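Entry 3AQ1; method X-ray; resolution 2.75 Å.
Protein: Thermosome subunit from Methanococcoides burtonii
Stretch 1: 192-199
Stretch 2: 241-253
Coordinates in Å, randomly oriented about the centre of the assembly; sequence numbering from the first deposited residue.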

# COMPACT_ATOMS: atom_id res chain seq x y z
N LEU A 192 -12.36 18.74 17.16
CA LEU A 192 -12.85 17.37 16.98
C LEU A 192 -13.37 16.81 18.30
O LEU A 192 -12.65 16.81 19.30
CB LEU A 192 -11.77 16.46 16.39
CG LEU A 192 -11.13 17.07 15.13
CD1 LEU A 192 -9.95 16.26 14.63
CD2 LEU A 192 -12.16 17.23 14.06
N LEU A 193 -14.62 16.36 18.32
CA LEU A 193 -15.21 15.75 19.52
C LEU A 193 -15.56 14.30 19.27
O LEU A 193 -16.26 13.98 18.33
CB LEU A 193 -16.49 16.48 19.94
CG LEU A 193 -16.43 18.00 20.17
CD1 LEU A 193 -17.76 18.55 20.69
CD2 LEU A 193 -15.32 18.36 21.12
N SER A 194 -15.07 13.41 20.13
CA SER A 194 -15.51 12.02 20.11
C SER A 194 -16.65 11.86 21.12
O SER A 194 -17.38 10.87 21.10
CB SER A 194 -14.36 11.07 20.44
OG SER A 194 -13.93 11.27 21.78
N CYS A 195 -16.79 12.84 22.00
CA CYS A 195 -17.89 12.83 22.94
C CYS A 195 -19.12 13.51 22.36
O CYS A 195 -19.01 14.37 21.49
CB CYS A 195 -17.49 13.50 24.25
SG CYS A 195 -17.09 15.23 24.14
N PRO A 196 -20.31 13.12 22.84
CA PRO A 196 -21.56 13.75 22.41
C PRO A 196 -21.67 15.13 23.02
O PRO A 196 -21.12 15.37 24.10
CB PRO A 196 -22.64 12.85 23.04
CG PRO A 196 -21.93 11.68 23.64
CD PRO A 196 -20.54 12.14 23.91
N VAL A 197 -22.38 16.03 22.35
CA VAL A 197 -22.78 17.29 22.94
C VAL A 197 -24.27 17.25 23.23
O VAL A 197 -25.05 17.99 22.63
CB VAL A 197 -22.47 18.48 22.03
CG1 VAL A 197 -22.75 19.80 22.75
CG2 VAL A 197 -21.03 18.42 21.54
N GLU A 198 -24.67 16.38 24.15
CA GLU A 198 -26.07 16.27 24.52
C GLU A 198 -26.19 15.65 25.89
O GLU A 198 -25.21 15.18 26.46
CB GLU A 198 -26.85 15.43 23.49
CG GLU A 198 -26.47 13.95 23.46
CD GLU A 198 -26.90 13.23 22.18
OE1 GLU A 198 -26.49 12.06 22.01
OE2 GLU A 198 -27.64 13.82 21.35
N PHE A 199 -27.41 15.66 26.43
CA PHE A 199 -27.69 15.01 27.69
C PHE A 199 -27.14 13.58 27.67
O PHE A 199 -27.14 12.88 28.68
CB PHE A 199 -29.19 14.97 27.94
CG PHE A 199 -29.88 16.30 27.79
CD1 PHE A 199 -30.45 16.67 26.58
CD2 PHE A 199 -30.00 17.17 28.87
CE1 PHE A 199 -31.11 17.89 26.44
CE2 PHE A 199 -30.65 18.40 28.74
CZ PHE A 199 -31.21 18.76 27.52
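Stretch 2 (241-253) VVFCQKGIDDMAQ

How does stretch 2 begin its run along stretch 1? Residues 241-244 are extended and lie parallel to the strand at Leu-192 and Leu-193. Val-242 CG1 meets Leu-193 CD1 at 4.1 Å. Phe-243 pairs with Leu-192, CA to CA 5.1 Å, and its O accepts a hydrogen bond from Leu-193 N at 2.9 Å, almost straight at 175°.

What happens where the strand ends? Cys-244 pairs with Leu-193, their CA atoms 4.6 Å apart, and its t rotamer about chi1 sets SG 3.2 Å from Cys-195 O. Gln-245 N then donates to Leu-193 O at 2.7 Å, so both backbone polar groups of Leu-193 are satisfied across the contact. Lys-246 reaches back along the chain: its NZ donates to Ser-194 O at 3.2 Å.

Does the pairing resume after this turn? It does, as a single bridge between Ile-248 and Val-197. Gly-247 O accepts from Val-197 N at 2.8 Å, and Asp-249 N donates to Val-197 O at 2.9 Å. At Gly-247 an ideal CB would fall 2.5 Å from Glu-198 OE2, a clash.

How does the helix start? Asp-249 is its N-cap, OD1 accepting from Ala-252 N at 3.2 Å, while its CB packs 3.7 Å from Glu-198 CB. One turn on, Ala-252 CB rests 4.1 Å from Val-197 CG1.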

# COMPACT_ATOMS: atom_id res chain seq x y z
N VAL A 241 -15.36 25.54 13.49
CA VAL A 241 -15.88 24.34 12.88
C VAL A 241 -15.77 23.24 13.90
O VAL A 241 -14.72 23.06 14.53
CB VAL A 241 -15.04 24.00 11.65
CG1 VAL A 241 -15.36 22.62 11.16
CG2 VAL A 241 -15.25 25.05 10.56
N VAL A 242 -16.87 22.53 14.09
CA VAL A 242 -16.90 21.42 15.03
C VAL A 242 -17.35 20.15 14.31
O VAL A 242 -18.42 20.13 13.71
CB VAL A 242 -17.85 21.69 16.19
CG1 VAL A 242 -17.85 20.54 17.15
CG2 VAL A 242 -17.46 22.96 16.90
N PHE A 243 -16.53 19.11 14.37
CA PHE A 243 -16.94 17.78 13.94
C PHE A 243 -17.17 16.92 15.17
O PHE A 243 -16.27 16.73 15.99
CB PHE A 243 -15.88 17.13 13.06
CG PHE A 243 -15.74 17.77 11.71
CD1 PHE A 243 -16.61 17.43 10.68
CD2 PHE A 243 -14.74 18.70 11.47
CE1 PHE A 243 -16.49 18.03 9.43
CE2 PHE A 243 -14.61 19.29 10.22
CZ PHE A 243 -15.48 18.95 9.20
N CYS A 244 -18.38 16.41 15.33
CA CYS A 244 -18.68 15.58 16.48
C CYS A 244 -18.94 14.14 16.05
O CYS A 244 -19.67 13.89 15.10
CB CYS A 244 -19.87 16.13 17.26
SG CYS A 244 -20.29 15.20 18.72
N GLN A 245 -18.34 13.19 16.74
CA GLN A 245 -18.50 11.81 16.36
C GLN A 245 -19.91 11.35 16.72
O GLN A 245 -20.44 10.43 16.11
CB GLN A 245 -17.45 10.94 17.04
CG GLN A 245 -17.56 9.47 16.71
CD GLN A 245 -16.61 8.62 17.52
OE1 GLN A 245 -15.45 8.99 17.74
NE2 GLN A 245 -17.09 7.47 17.96
N LYS A 246 -20.53 12.00 17.70
CA LYS A 246 -21.84 11.57 18.16
C LYS A 246 -22.87 12.66 17.99
O LYS A 246 -22.73 13.53 17.14
CB LYS A 246 -21.78 11.07 19.60
CG LYS A 246 -21.27 9.63 19.72
CD LYS A 246 -20.38 9.42 20.94
CE LYS A 246 -19.65 8.08 20.87
NZ LYS A 246 -18.55 7.97 21.89
N GLY A 247 -23.93 12.60 18.79
CA GLY A 247 -25.01 13.57 18.70
C GLY A 247 -24.67 14.97 19.19
O GLY A 247 -23.81 15.18 20.05
N ILE A 248 -25.36 15.95 18.61
CA ILE A 248 -25.36 17.30 19.15
C ILE A 248 -26.82 17.69 19.39
O ILE A 248 -27.58 17.92 18.45
CB ILE A 248 -24.73 18.30 18.18
CG1 ILE A 248 -23.35 17.82 17.71
CG2 ILE A 248 -24.65 19.65 18.85
CD1 ILE A 248 -22.69 18.73 16.66
N ASP A 249 -27.20 17.73 20.66
CA ASP A 249 -28.53 18.17 21.06
C ASP A 249 -29.03 19.36 20.24
O ASP A 249 -28.26 20.21 19.80
CB ASP A 249 -28.52 18.54 22.55
CG ASP A 249 -29.86 19.07 23.01
OD1 ASP A 249 -30.07 20.29 22.89
OD2 ASP A 249 -30.71 18.28 23.48
N ASP A 250 -30.34 19.42 20.04
CA ASP A 250 -30.95 20.45 19.21
C ASP A 250 -30.71 21.86 19.71
O ASP A 250 -30.38 22.77 18.94
CB ASP A 250 -32.44 20.20 19.10
CG ASP A 250 -32.75 19.02 18.25
OD1 ASP A 250 -33.49 18.13 18.72
OD2 ASP A 250 -32.23 18.99 17.12
N MET A 251 -30.92 22.05 21.01
CA MET A 251 -30.76 23.35 21.63
C MET A 251 -29.29 23.78 21.59
O MET A 251 -28.98 24.92 21.26
CB MET A 251 -31.30 23.33 23.05
CG MET A 251 -31.56 24.70 23.61
SD MET A 251 -33.03 25.50 22.95
CE MET A 251 -34.27 24.26 23.35
N ALA A 252 -28.39 22.86 21.90
CA ALA A 252 -26.97 23.12 21.72
C ALA A 252 -26.63 23.48 20.27
O ALA A 252 -25.69 24.23 20.01
CB ALA A 252 -26.15 21.95 22.20
N GLN A 253 -27.38 22.94 19.31
CA GLN A 253 -27.12 23.30 17.93
C GLN A 253 -27.54 24.73 17.67
O GLN A 253 -26.93 25.42 16.86
CB GLN A 253 -27.84 22.37 16.98
CG GLN A 253 -27.19 21.02 16.82
CD GLN A 253 -27.86 20.24 15.72
OE1 GLN A 253 -28.04 19.04 15.83
NE2 GLN A 253 -28.25 20.93 14.67